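Local coordinates for protein agarase (Pseudoalteromonas fuliginea, PDB 6XJ9) that probably hydrolyses agarose, the galactan of red algal cell walls, as a glycoside hydrolase of family 50, at residues Ser588-Ser600 with Pro626-Asp638. Numbering follows the deposited sequence.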
loop_
_atom_site.group_PDB
_atom_site.type_symbol
_atom_site.label_atom_id
_atom_site.label_comp_id
_atom_site.label_asym_id
_atom_site.label_seq_id
_atom_site.Cartn_x
_atom_site.Cartn_y
_atom_site.Cartn_z
ATOM N N SER A 588 -27.656 3.900 40.765
ATOM C CA SER A 588 -27.061 4.950 39.958
ATOM C C SER A 588 -26.442 6.036 40.836
ATOM O O SER A 588 -25.366 6.540 40.524
ATOM C CB SER A 588 -28.089 5.506 39.025
ATOM O OG SER A 588 -27.459 6.028 37.872
ATOM N N ILE A 589 -27.134 6.389 41.928
ATOM C CA ILE A 589 -26.681 7.400 42.878
ATOM C C ILE A 589 -25.406 6.904 43.558
ATOM O O ILE A 589 -24.437 7.656 43.698
ATOM C CB ILE A 589 -27.803 7.734 43.890
ATOM C CG1 ILE A 589 -28.857 8.669 43.275
ATOM C CG2 ILE A 589 -27.247 8.298 45.190
ATOM C CD1 ILE A 589 -30.106 8.853 44.128
ATOM N N LEU A 590 -25.410 5.615 43.923
ATOM C CA LEU A 590 -24.316 4.993 44.651
ATOM C C LEU A 590 -23.097 4.855 43.739
ATOM O O LEU A 590 -21.997 5.254 44.128
ATOM C CB LEU A 590 -24.783 3.657 45.250
ATOM C CG LEU A 590 -25.894 3.751 46.303
ATOM C CD1 LEU A 590 -26.205 2.389 46.927
ATOM C CD2 LEU A 590 -25.554 4.762 47.385
ATOM N N LEU A 591 -23.297 4.369 42.509
ATOM C CA LEU A 591 -22.188 4.274 41.561
ATOM C C LEU A 591 -21.618 5.660 41.224
ATOM O O LEU A 591 -20.400 5.841 41.211
ATOM C CB LEU A 591 -22.593 3.489 40.310
ATOM C CG LEU A 591 -21.481 3.314 39.265
ATOM C CD1 LEU A 591 -20.280 2.592 39.876
ATOM C CD2 LEU A 591 -21.989 2.548 38.048
ATOM N N THR A 592 -22.479 6.647 40.975
ATOM C CA THR A 592 -22.002 8.009 40.747
ATOM C C THR A 592 -21.154 8.486 41.926
ATOM O O THR A 592 -20.109 9.089 41.723
ATOM C CB THR A 592 -23.149 8.995 40.486
ATOM O OG1 THR A 592 -23.888 8.487 39.378
ATOM C CG2 THR A 592 -22.672 10.394 40.152
ATOM N N ALA A 593 -21.622 8.224 43.157
ATOM C CA ALA A 593 -20.969 8.691 44.369
ATOM C C ALA A 593 -19.572 8.078 44.491
ATOM O O ALA A 593 -18.617 8.750 44.885
ATOM C CB ALA A 593 -21.822 8.372 45.587
ATOM N N TYR A 594 -19.475 6.786 44.177
ATOM C CA TYR A 594 -18.199 6.090 44.178
ATOM C C TYR A 594 -17.247 6.783 43.209
ATOM O O TYR A 594 -16.157 7.197 43.596
ATOM C CB TYR A 594 -18.370 4.585 43.908
ATOM C CG TYR A 594 -17.066 3.847 43.739
ATOM C CD1 TYR A 594 -16.410 3.311 44.836
ATOM C CD2 TYR A 594 -16.469 3.718 42.490
ATOM C CE1 TYR A 594 -15.191 2.669 44.708
ATOM C CE2 TYR A 594 -15.252 3.070 42.340
ATOM C CZ TYR A 594 -14.622 2.533 43.453
ATOM O OH TYR A 594 -13.422 1.901 43.325
ATOM N N ALA A 595 -17.666 6.916 41.949
ATOM C CA ALA A 595 -16.807 7.473 40.912
ATOM C C ALA A 595 -16.488 8.943 41.202
ATOM O O ALA A 595 -15.388 9.422 40.923
ATOM C CB ALA A 595 -17.465 7.314 39.562
ATOM N N ASP A 596 -17.455 9.655 41.790
ATOM C CA ASP A 596 -17.250 11.060 42.110
ATOM C C ASP A 596 -16.087 11.236 43.090
ATOM O O ASP A 596 -15.273 12.153 42.941
ATOM C CB ASP A 596 -18.535 11.698 42.636
ATOM C CG ASP A 596 -18.290 13.105 43.129
ATOM O OD1 ASP A 596 -18.346 14.030 42.309
ATOM O OD2 ASP A 596 -18.012 13.249 44.319
ATOM N N LYS A 597 -16.025 10.365 44.102
ATOM C CA LYS A 597 -14.969 10.418 45.100
ATOM C C LYS A 597 -13.650 9.989 44.460
ATOM O O LYS A 597 -12.607 10.595 44.717
ATOM C CB LYS A 597 -15.362 9.613 46.345
ATOM C CG LYS A 597 -14.328 9.557 47.472
ATOM C CD LYS A 597 -14.113 10.878 48.197
ATOM C CE LYS A 597 -13.242 10.753 49.438
ATOM N NZ LYS A 597 -12.826 12.085 49.947
ATOM N N TYR A 598 -13.696 8.970 43.593
ATOM C CA TYR A 598 -12.484 8.586 42.880
ATOM C C TYR A 598 -11.883 9.797 42.181
ATOM O O TYR A 598 -10.701 10.103 42.370
ATOM C CB TYR A 598 -12.685 7.470 41.846
ATOM C CG TYR A 598 -11.461 7.239 40.987
ATOM C CD1 TYR A 598 -10.367 6.552 41.490
ATOM C CD2 TYR A 598 -11.369 7.716 39.688
ATOM C CE1 TYR A 598 -9.226 6.336 40.737
ATOM C CE2 TYR A 598 -10.232 7.502 38.915
ATOM C CZ TYR A 598 -9.159 6.805 39.441
ATOM O OH TYR A 598 -8.015 6.586 38.718
ATOM N N PHE A 599 -12.694 10.447 41.334
ATOM C CA PHE A 599 -12.190 11.527 40.498
ATOM C C PHE A 599 -11.845 12.762 41.321
ATOM O O PHE A 599 -10.944 13.506 40.948
ATOM C CB PHE A 599 -13.128 11.797 39.318
ATOM C CG PHE A 599 -13.025 10.717 38.271
ATOM C CD1 PHE A 599 -11.925 10.666 37.423
ATOM C CD2 PHE A 599 -13.998 9.728 38.160
ATOM C CE1 PHE A 599 -11.801 9.656 36.479
ATOM C CE2 PHE A 599 -13.876 8.726 37.208
ATOM C CZ PHE A 599 -12.775 8.684 36.378
ATOM N N SER A 600 -12.574 12.972 42.423
ATOM C CA SER A 600 -12.331 14.108 43.292
ATOM C C SER A 600 -10.951 13.981 43.931
ATOM O O SER A 600 -10.217 14.963 44.008
ATOM C CB SER A 600 -13.413 14.196 44.337
ATOM O OG SER A 600 -13.151 15.275 45.211
ATOM N N PRO A 626 -19.556 2.906 32.280
ATOM C CA PRO A 626 -20.879 3.263 32.799
ATOM C C PRO A 626 -21.060 4.776 32.702
ATOM O O PRO A 626 -20.140 5.536 33.028
ATOM C CB PRO A 626 -20.823 2.856 34.277
ATOM C CG PRO A 626 -19.743 1.783 34.334
ATOM C CD PRO A 626 -18.737 2.169 33.260
ATOM N N ILE A 627 -22.245 5.207 32.247
ATOM C CA ILE A 627 -22.563 6.628 32.128
ATOM C C ILE A 627 -22.356 7.349 33.464
ATOM O O ILE A 627 -21.941 8.500 33.472
ATOM C CB ILE A 627 -23.969 6.883 31.529
ATOM C CG1 ILE A 627 -24.152 8.337 31.068
ATOM C CG2 ILE A 627 -25.071 6.482 32.506
ATOM C CD1 ILE A 627 -23.309 8.726 29.855
ATOM N N GLU A 628 -22.611 6.675 34.594
ATOM C CA GLU A 628 -22.501 7.316 35.898
ATOM C C GLU A 628 -21.052 7.712 36.176
ATOM O O GLU A 628 -20.772 8.726 36.824
ATOM C CB GLU A 628 -22.988 6.380 37.005
ATOM C CG GLU A 628 -24.492 6.162 36.997
ATOM C CD GLU A 628 -24.999 4.961 36.217
ATOM O OE1 GLU A 628 -24.238 4.414 35.389
ATOM O OE2 GLU A 628 -26.170 4.564 36.450
ATOM N N VAL A 629 -20.136 6.876 35.689
ATOM C CA VAL A 629 -18.716 7.043 35.940
ATOM C C VAL A 629 -18.205 8.144 35.016
ATOM O O VAL A 629 -17.424 8.995 35.443
ATOM C CB VAL A 629 -17.972 5.702 35.762
ATOM C CG1 VAL A 629 -16.462 5.855 35.917
ATOM C CG2 VAL A 629 -18.504 4.644 36.726
ATOM N N VAL A 630 -18.681 8.148 33.762
ATOM C CA VAL A 630 -18.270 9.172 32.813
ATOM C C VAL A 630 -18.744 10.540 33.314
ATOM O O VAL A 630 -18.005 11.526 33.272
ATOM C CB VAL A 630 -18.789 8.917 31.384
ATOM C CG1 VAL A 630 -18.388 10.061 30.460
ATOM C CG2 VAL A 630 -18.311 7.602 30.812
ATOM N N LYS A 631 -19.999 10.575 33.771
ATOM C CA LYS A 631 -20.622 11.776 34.304
ATOM C C LYS A 631 -19.820 12.287 35.499
ATOM O O LYS A 631 -19.532 13.472 35.580
ATOM C CB LYS A 631 -22.107 11.541 34.617
ATOM C CG LYS A 631 -22.847 12.747 35.182
ATOM C CD LYS A 631 -24.274 12.432 35.630
ATOM C CE LYS A 631 -24.847 13.535 36.496
ATOM N NZ LYS A 631 -26.263 13.273 36.843
ATOM N N ALA A 632 -19.448 11.391 36.421
ATOM C CA ALA A 632 -18.683 11.801 37.590
ATOM C C ALA A 632 -17.354 12.409 37.150
ATOM O O ALA A 632 -16.966 13.468 37.647
ATOM C CB ALA A 632 -18.480 10.641 38.538
ATOM N N SER A 633 -16.684 11.765 36.180
ATOM C CA SER A 633 -15.384 12.234 35.718
ATOM C C SER A 633 -15.454 13.636 35.106
ATOM O O SER A 633 -14.529 14.438 35.267
ATOM C CB SER A 633 -14.745 11.238 34.776
ATOM O OG SER A 633 -15.240 11.381 33.458
ATOM N N ALA A 634 -16.557 13.924 34.404
ATOM C CA ALA A 634 -16.709 15.153 33.636
ATOM C C ALA A 634 -16.634 16.391 34.529
ATOM O O ALA A 634 -16.292 17.464 34.057
ATOM C CB ALA A 634 -17.995 15.116 32.844
ATOM N N LYS A 635 -16.919 16.210 35.821
ATOM C CA LYS A 635 -16.922 17.282 36.801
ATOM C C LYS A 635 -15.504 17.601 37.273
ATOM O O LYS A 635 -15.319 18.545 38.033
ATOM C CB LYS A 635 -17.739 16.848 38.024
ATOM C CG LYS A 635 -19.218 16.577 37.770
ATOM C CD LYS A 635 -20.005 16.297 39.040
ATOM C CE LYS A 635 -19.743 14.920 39.614
ATOM N NZ LYS A 635 -20.777 13.941 39.194
ATOM N N TYR A 636 -14.511 16.797 36.871
ATOM C CA TYR A 636 -13.183 16.957 37.445
ATOM C C TYR A 636 -12.079 17.047 36.397
ATOM O O TYR A 636 -11.157 17.839 36.572
ATOM C CB TYR A 636 -12.882 15.860 38.475
ATOM C CG TYR A 636 -13.801 15.856 39.672
ATOM C CD1 TYR A 636 -13.621 16.748 40.721
ATOM C CD2 TYR A 636 -14.874 14.982 39.743
ATOM C CE1 TYR A 636 -14.471 16.758 41.817
ATOM C CE2 TYR A 636 -15.735 14.975 40.837
ATOM C CZ TYR A 636 -15.525 15.858 41.881
ATOM O OH TYR A 636 -16.364 15.847 42.962
ATOM N N VAL A 637 -12.165 16.240 35.334
ATOM C CA VAL A 637 -11.093 16.118 34.354
ATOM C C VAL A 637 -11.126 17.279 33.367
ATOM O O VAL A 637 -12.174 17.859 33.114
ATOM C CB VAL A 637 -11.156 14.767 33.616
ATOM C CG1 VAL A 637 -11.244 13.611 34.610
ATOM C CG2 VAL A 637 -12.323 14.707 32.635
ATOM N N ASP A 638 -9.961 17.572 32.778
ATOM C CA ASP A 638 -9.844 18.565 31.720
ATOM C C ASP A 638 -10.270 17.924 30.402
ATOM O O ASP A 638 -10.874 18.575 29.549
ATOM C CB ASP A 638 -8.412 19.103 31.646
ATOM C CG ASP A 638 -8.040 19.899 32.881
ATOM O OD1 ASP A 638 -8.538 21.033 33.009
ATOM O OD2 ASP A 638 -7.286 19.374 33.714
#
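Ser588-Ser600 and Pro626-Asp638 form a roughly parallel helix-helix contact between helix 584-609 and helix 627-634, with Ala595 and Ala632 meeting at its middle. Ala595 CB and Ala632 CB lie 3.6 Å apart, and the axes cross at -37° and approach to 8.2 Å, a closeness these small residues permit. Val629 CG2 lies 4.1 Å from Leu591 CG and also touches Ala595 CB, extending the apolar seam. Farther along, Ser633 CB sits 3.5 Å from the centroid of the Phe599 ring, 8° off its normal, a CH-pi contact; Tyr598 CD2 covers the opposite face. Ser588 OG is modelled as a donor to Glu628 OE2 at 2.4 Å, so short that its geometry is doubtful; Tyr522 OH also hydrogen-bonds OE2, and His521 NE2 OE1. Tyr636 lays one ring face over Phe599 C and Ser600 CA, while its OH donates to Asp596 OD1 at 2.8 Å, on the syn side but 34° out of the carboxylate plane. Asp596 CG lies anti to the backbone N, which carries OD1 to that hydroxyl. A leucine in place of Tyr636 would probably leave Asp596 OD1 without this donor and lose the flat ring against Ser600. Helix 537-550 packs against Leu590 and Ala593, whereas strand 620-621 meets Val629, Val630 and Ser633 through Phe620.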